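Local structure of hypothetical lipoprotein ymcC (Escherichia coli K12, 2IN5) at residues A[138-152]-A[164-178]. The protein is a lipoprotein of unknown function, probably related to group 4 capsule formation. Residues are numbered along the deposited sequence; the frame is centred on the assembly and turned at random.
Sequences LNIAGRNVLCNVWQE and QNTFWVDSATGQVRQ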
loop_
_atom_site.group_PDB
_atom_site.type_symbol
_atom_site.label_atom_id
_atom_site.label_comp_id
_atom_site.label_asym_id
_atom_site.label_seq_id
_atom_site.Cartn_x
_atom_site.Cartn_y
_atom_site.Cartn_z
ATOM N N LEU A 138 -0.437 26.123 17.180
ATOM C CA LEU A 138 -1.429 25.112 17.524
ATOM C C LEU A 138 -0.838 24.204 18.579
ATOM O O LEU A 138 0.367 23.972 18.600
ATOM C CB LEU A 138 -1.776 24.256 16.300
ATOM C CG LEU A 138 -2.359 24.909 15.043
ATOM C CD1 LEU A 138 -2.585 23.853 13.973
ATOM C CD2 LEU A 138 -3.658 25.601 15.393
ATOM N N ASN A 139 -1.686 23.694 19.461
ATOM C CA ASN A 139 -1.218 22.774 20.478
ATOM C C ASN A 139 -1.748 21.416 20.065
ATOM O O ASN A 139 -2.958 21.202 20.008
ATOM C CB ASN A 139 -1.753 23.150 21.856
ATOM C CG ASN A 139 -1.262 22.207 22.932
ATOM O OD1 ASN A 139 -1.882 21.175 23.216
ATOM N ND2 ASN A 139 -0.115 22.538 23.512
ATOM N N ILE A 140 -0.831 20.507 19.766
ATOM C CA ILE A 140 -1.185 19.178 19.303
ATOM C C ILE A 140 -0.438 18.127 20.102
ATOM O O ILE A 140 0.795 18.107 20.113
ATOM C CB ILE A 140 -0.810 19.012 17.814
ATOM C CG1 ILE A 140 -1.581 20.030 16.967
ATOM C CG2 ILE A 140 -1.064 17.587 17.369
ATOM C CD1 ILE A 140 -1.020 20.222 15.574
ATOM N N ALA A 141 -1.187 17.240 20.751
ATOM C CA ALA A 141 -0.582 16.194 21.566
ATOM C C ALA A 141 0.243 16.856 22.661
ATOM O O ALA A 141 1.319 16.375 23.023
ATOM C CB ALA A 141 0.298 15.292 20.708
ATOM N N GLY A 142 -0.267 17.981 23.158
ATOM C CA GLY A 142 0.393 18.706 24.226
ATOM C C GLY A 142 1.686 19.407 23.875
ATOM O O GLY A 142 2.535 19.625 24.736
ATOM N N ARG A 143 1.850 19.763 22.612
ATOM C CA ARG A 143 3.053 20.452 22.189
ATOM C C ARG A 143 2.687 21.611 21.292
ATOM O O ARG A 143 1.676 21.578 20.585
ATOM C CB ARG A 143 3.980 19.509 21.435
ATOM C CG ARG A 143 4.891 18.689 22.308
ATOM C CD ARG A 143 5.795 17.839 21.428
ATOM N NE ARG A 143 6.324 18.631 20.315
ATOM C CZ ARG A 143 7.180 19.639 20.453
ATOM N NH1 ARG A 143 7.595 20.303 19.383
ATOM N NH2 ARG A 143 7.635 19.968 21.657
ATOM N N ASN A 144 3.518 22.641 21.329
ATOM C CA ASN A 144 3.290 23.810 20.516
ATOM C C ASN A 144 3.995 23.694 19.180
ATOM O O ASN A 144 5.102 23.159 19.088
ATOM C CB ASN A 144 3.782 25.062 21.227
ATOM C CG ASN A 144 2.824 25.534 22.276
ATOM O OD1 ASN A 144 1.633 25.234 22.217
ATOM N ND2 ASN A 144 3.328 26.294 23.239
ATOM N N VAL A 145 3.335 24.192 18.143
ATOM C CA VAL A 145 3.902 24.181 16.804
ATOM C C VAL A 145 3.521 25.466 16.057
ATOM O O VAL A 145 2.342 25.823 15.964
ATOM C CB VAL A 145 3.455 22.912 16.005
ATOM C CG1 VAL A 145 1.947 22.826 15.933
ATOM C CG2 VAL A 145 4.063 22.929 14.613
ATOM N N LEU A 146 4.542 26.172 15.573
ATOM C CA LEU A 146 4.353 27.409 14.820
ATOM C C LEU A 146 4.023 27.016 13.404
ATOM O O LEU A 146 4.774 26.276 12.776
ATOM C CB LEU A 146 5.626 28.255 14.810
ATOM C CG LEU A 146 5.969 28.980 16.105
ATOM C CD1 LEU A 146 7.240 29.802 15.914
ATOM C CD2 LEU A 146 4.815 29.884 16.481
ATOM N N CYS A 147 2.905 27.527 12.903
ATOM C CA CYS A 147 2.443 27.201 11.564
ATOM C C CYS A 147 2.182 28.408 10.712
ATOM O O CYS A 147 1.766 29.443 11.216
ATOM C CB CYS A 147 1.109 26.438 11.609
ATOM S SG CYS A 147 1.060 24.936 12.590
ATOM N N ASN A 148 2.421 28.263 9.413
ATOM C CA ASN A 148 2.089 29.320 8.476
ATOM C C ASN A 148 0.667 28.906 8.115
ATOM O O ASN A 148 0.435 27.766 7.718
ATOM C CB ASN A 148 2.942 29.268 7.206
ATOM C CG ASN A 148 4.391 29.616 7.455
ATOM O OD1 ASN A 148 4.707 30.483 8.275
ATOM N ND2 ASN A 148 5.286 28.954 6.732
ATOM N N VAL A 149 -0.285 29.814 8.267
ATOM C CA VAL A 149 -1.665 29.495 7.948
ATOM C C VAL A 149 -1.976 29.858 6.504
ATOM O O VAL A 149 -1.922 31.023 6.124
ATOM C CB VAL A 149 -2.648 30.250 8.868
ATOM C CG1 VAL A 149 -4.076 29.880 8.506
ATOM C CG2 VAL A 149 -2.360 29.916 10.324
ATOM N N TRP A 150 -2.294 28.852 5.697
ATOM C CA TRP A 150 -2.624 29.082 4.299
ATOM C C TRP A 150 -4.105 28.842 4.044
ATOM O O TRP A 150 -4.637 27.794 4.389
ATOM C CB TRP A 150 -1.804 28.155 3.417
ATOM C CG TRP A 150 -0.388 28.576 3.249
ATOM C CD1 TRP A 150 0.718 28.011 3.820
ATOM C CD2 TRP A 150 0.086 29.621 2.405
ATOM N NE1 TRP A 150 1.856 28.639 3.375
ATOM C CE2 TRP A 150 1.496 29.632 2.503
ATOM C CE3 TRP A 150 -0.546 30.553 1.570
ATOM C CZ2 TRP A 150 2.286 30.536 1.793
ATOM C CZ3 TRP A 150 0.237 31.451 0.869
ATOM C CH2 TRP A 150 1.644 31.435 0.983
ATOM N N GLN A 151 -4.759 29.830 3.444
ATOM C CA GLN A 151 -6.175 29.750 3.112
ATOM C C GLN A 151 -6.339 29.540 1.612
ATOM O O GLN A 151 -6.020 30.432 0.826
ATOM C CB GLN A 151 -6.876 31.043 3.497
ATOM C CG GLN A 151 -6.842 31.320 4.974
ATOM C CD GLN A 151 -8.029 30.735 5.689
ATOM O OE1 GLN A 151 -8.518 29.664 5.326
ATOM N NE2 GLN A 151 -8.495 31.426 6.727
ATOM N N GLU A 152 -6.845 28.374 1.220
ATOM C CA GLU A 152 -7.060 28.049 -0.184
ATOM C C GLU A 152 -8.488 28.362 -0.617
ATOM O O GLU A 152 -9.445 27.706 -0.180
ATOM C CB GLU A 152 -6.760 26.567 -0.432
ATOM C CG GLU A 152 -7.110 26.066 -1.831
ATOM C CD GLU A 152 -6.845 24.573 -2.010
ATOM O OE1 GLU A 152 -7.384 23.769 -1.215
ATOM O OE2 GLU A 152 -6.102 24.192 -2.949
ATOM N N GLN A 164 -13.747 27.521 1.089
ATOM C CA GLN A 164 -12.376 27.756 1.532
ATOM C C GLN A 164 -11.820 26.592 2.340
ATOM O O GLN A 164 -12.496 26.068 3.212
ATOM C CB GLN A 164 -12.325 29.030 2.386
ATOM C CG GLN A 164 -11.046 29.197 3.213
ATOM C CD GLN A 164 -11.139 30.347 4.207
ATOM O OE1 GLN A 164 -10.832 31.495 3.881
ATOM N NE2 GLN A 164 -11.590 30.041 5.425
ATOM N N ASN A 165 -10.599 26.173 2.019
ATOM C CA ASN A 165 -9.926 25.113 2.765
ATOM C C ASN A 165 -8.820 25.822 3.523
ATOM O O ASN A 165 -8.370 26.887 3.110
ATOM C CB ASN A 165 -9.270 24.075 1.852
ATOM C CG ASN A 165 -10.263 23.343 0.967
ATOM O OD1 ASN A 165 -11.298 22.861 1.431
ATOM N ND2 ASN A 165 -9.940 23.239 -0.316
ATOM N N THR A 166 -8.367 25.232 4.621
ATOM C CA THR A 166 -7.302 25.838 5.406
ATOM C C THR A 166 -6.251 24.785 5.719
ATOM O O THR A 166 -6.580 23.643 6.028
ATOM C CB THR A 166 -7.859 26.437 6.718
ATOM O OG1 THR A 166 -8.933 27.335 6.412
ATOM C CG2 THR A 166 -6.775 27.213 7.457
ATOM N N PHE A 167 -4.982 25.173 5.620
ATOM C CA PHE A 167 -3.874 24.260 5.883
ATOM C C PHE A 167 -2.863 24.907 6.827
ATOM O O PHE A 167 -2.327 25.973 6.532
ATOM C CB PHE A 167 -3.181 23.890 4.563
ATOM C CG PHE A 167 -4.084 23.219 3.569
ATOM C CD1 PHE A 167 -4.341 21.854 3.650
ATOM C CD2 PHE A 167 -4.721 23.963 2.578
ATOM C CE1 PHE A 167 -5.223 21.236 2.761
ATOM C CE2 PHE A 167 -5.601 23.360 1.689
ATOM C CZ PHE A 167 -5.855 21.988 1.779
ATOM N N TRP A 168 -2.616 24.259 7.960
ATOM C CA TRP A 168 -1.658 24.740 8.956
ATOM C C TRP A 168 -0.317 24.067 8.727
ATOM O O TRP A 168 -0.152 22.880 9.019
ATOM C CB TRP A 168 -2.159 24.417 10.348
ATOM C CG TRP A 168 -3.255 25.315 10.771
ATOM C CD1 TRP A 168 -3.131 26.489 11.449
ATOM C CD2 TRP A 168 -4.657 25.124 10.543
ATOM N NE1 TRP A 168 -4.370 27.044 11.664
ATOM C CE2 TRP A 168 -5.325 26.224 11.121
ATOM C CE3 TRP A 168 -5.415 24.127 9.909
ATOM C CZ2 TRP A 168 -6.717 26.356 11.088
ATOM C CZ3 TRP A 168 -6.805 24.260 9.877
ATOM C CH2 TRP A 168 -7.438 25.366 10.465
ATOM N N VAL A 169 0.642 24.842 8.225
ATOM C CA VAL A 169 1.969 24.326 7.891
ATOM C C VAL A 169 3.076 24.647 8.891
ATOM O O VAL A 169 3.198 25.777 9.350
ATOM C CB VAL A 169 2.428 24.874 6.515
ATOM C CG1 VAL A 169 3.746 24.241 6.111
ATOM C CG2 VAL A 169 1.352 24.625 5.475
ATOM N N ASP A 170 3.891 23.648 9.203
ATOM C CA ASP A 170 5.020 23.839 10.098
ATOM C C ASP A 170 6.009 24.739 9.345
ATOM O O ASP A 170 6.618 24.308 8.370
ATOM C CB ASP A 170 5.676 22.500 10.409
ATOM C CG ASP A 170 6.828 22.632 11.387
ATOM O OD1 ASP A 170 7.824 23.315 11.067
ATOM O OD2 ASP A 170 6.724 22.051 12.481
ATOM N N SER A 171 6.174 25.975 9.811
ATOM C CA SER A 171 7.042 26.961 9.163
ATOM C C SER A 171 8.522 26.601 9.002
ATOM O O SER A 171 9.268 27.355 8.383
ATOM C CB SER A 171 6.939 28.295 9.910
ATOM O OG SER A 171 7.448 28.179 11.227
ATOM N N ALA A 172 8.928 25.460 9.556
ATOM C CA ALA A 172 10.311 24.993 9.514
ATOM C C ALA A 172 10.517 23.730 8.672
ATOM O O ALA A 172 11.559 23.554 8.034
ATOM C CB ALA A 172 10.807 24.743 10.933
ATOM N N THR A 173 9.531 22.842 8.670
ATOM C CA THR A 173 9.653 21.604 7.903
ATOM C C THR A 173 8.799 21.609 6.649
ATOM O O THR A 173 9.162 21.006 5.651
ATOM C CB THR A 173 9.236 20.390 8.744
ATOM O OG1 THR A 173 7.845 20.499 9.070
ATOM C CG2 THR A 173 10.054 20.314 10.008
ATOM N N GLY A 174 7.665 22.291 6.710
ATOM C CA GLY A 174 6.773 22.331 5.571
ATOM C C GLY A 174 5.665 21.311 5.740
ATOM O O GLY A 174 4.736 21.252 4.941
ATOM N N GLN A 175 5.765 20.494 6.785
ATOM C CA GLN A 175 4.751 19.481 7.061
ATOM C C GLN A 175 3.443 20.102 7.521
ATOM O O GLN A 175 3.438 20.942 8.404
ATOM C CB GLN A 175 5.229 18.506 8.146
ATOM C CG GLN A 175 4.092 17.606 8.669
ATOM C CD GLN A 175 4.474 16.784 9.889
ATOM O OE1 GLN A 175 5.043 17.300 10.849
ATOM N NE2 GLN A 175 4.136 15.503 9.866
ATOM N N VAL A 176 2.338 19.680 6.916
ATOM C CA VAL A 176 1.017 20.168 7.294
ATOM C C VAL A 176 0.666 19.425 8.591
ATOM O O VAL A 176 0.774 18.202 8.653
ATOM C CB VAL A 176 -0.015 19.851 6.177
ATOM C CG1 VAL A 176 -1.444 20.106 6.661
ATOM C CG2 VAL A 176 0.288 20.710 4.954
ATOM N N ARG A 177 0.284 20.164 9.630
ATOM C CA ARG A 177 -0.048 19.546 10.908
ATOM C C ARG A 177 -1.543 19.508 11.151
ATOM O O ARG A 177 -2.027 18.818 12.047
ATOM C CB ARG A 177 0.636 20.284 12.066
ATOM C CG ARG A 177 2.148 20.167 12.096
ATOM C CD ARG A 177 2.619 18.718 12.094
ATOM N NE ARG A 177 2.198 17.949 13.266
ATOM C CZ ARG A 177 2.687 18.103 14.494
ATOM N NH1 ARG A 177 3.630 19.008 14.734
ATOM N NH2 ARG A 177 2.236 17.339 15.478
ATOM N N GLN A 178 -2.276 20.267 10.356
ATOM C CA GLN A 178 -3.726 20.309 10.475
ATOM C C GLN A 178 -4.283 20.804 9.155
ATOM O O GLN A 178 -3.672 21.632 8.494
ATOM C CB GLN A 178 -4.160 21.247 11.608
ATOM C CG GLN A 178 -5.665 21.323 11.754
ATOM C CD GLN A 178 -6.121 22.082 12.985
ATOM O OE1 GLN A 178 -6.386 23.284 12.927
ATOM N NE2 GLN A 178 -6.208 21.385 14.112
HETATM O O HOH W 1 2.625 17.637 18.475
#
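Trp150 and Phe167 exchange backbone hydrogen bonds (Trp150 N to Phe167 O 3.0 Å, Phe167 N to Trp150 O 2.9 Å), as do Glu152 and Asn165, which holds strands 143-152 and 164-170 in antiparallel register. Side-chain polar bonds reinforce one end. Gln151, its chain bent at chi2 (-90°), turns OE1 back to the hydroxyl of Thr166, whose OG1 donates from above the carbonyl plane at 2.6 Å. With an alanine in place of this glutamine, the Thr166 hydroxyl would probably lose this acceptor. Asn165 ND2 donates to Glu152 OE1 (2.8 Å) on the anti side, tilted out of the plane of a carboxylate that also receives a salt bridge from Arg75 and a bond from Ser128; the same oxygen lies at the Phe167 ring edge. Apolar contacts gather round Trp168: Leu138 CD1 makes a CH-pi contact over the indole face, 3.9 Å from the five-membered ring centroid, while Val149 CG2 lies 3.7 Å from Trp168 CD1. Farther along, Ile140 CD1 sits over one face of the Arg177 guanidinium, toward its rim; a water links Arg177 NH2 to Ile140 O, and NE bonds to Phe194 O. Strands 143-156 and 161-170 form a beta hairpin, flanked by 120-140 and 176-182 in an antiparallel meander.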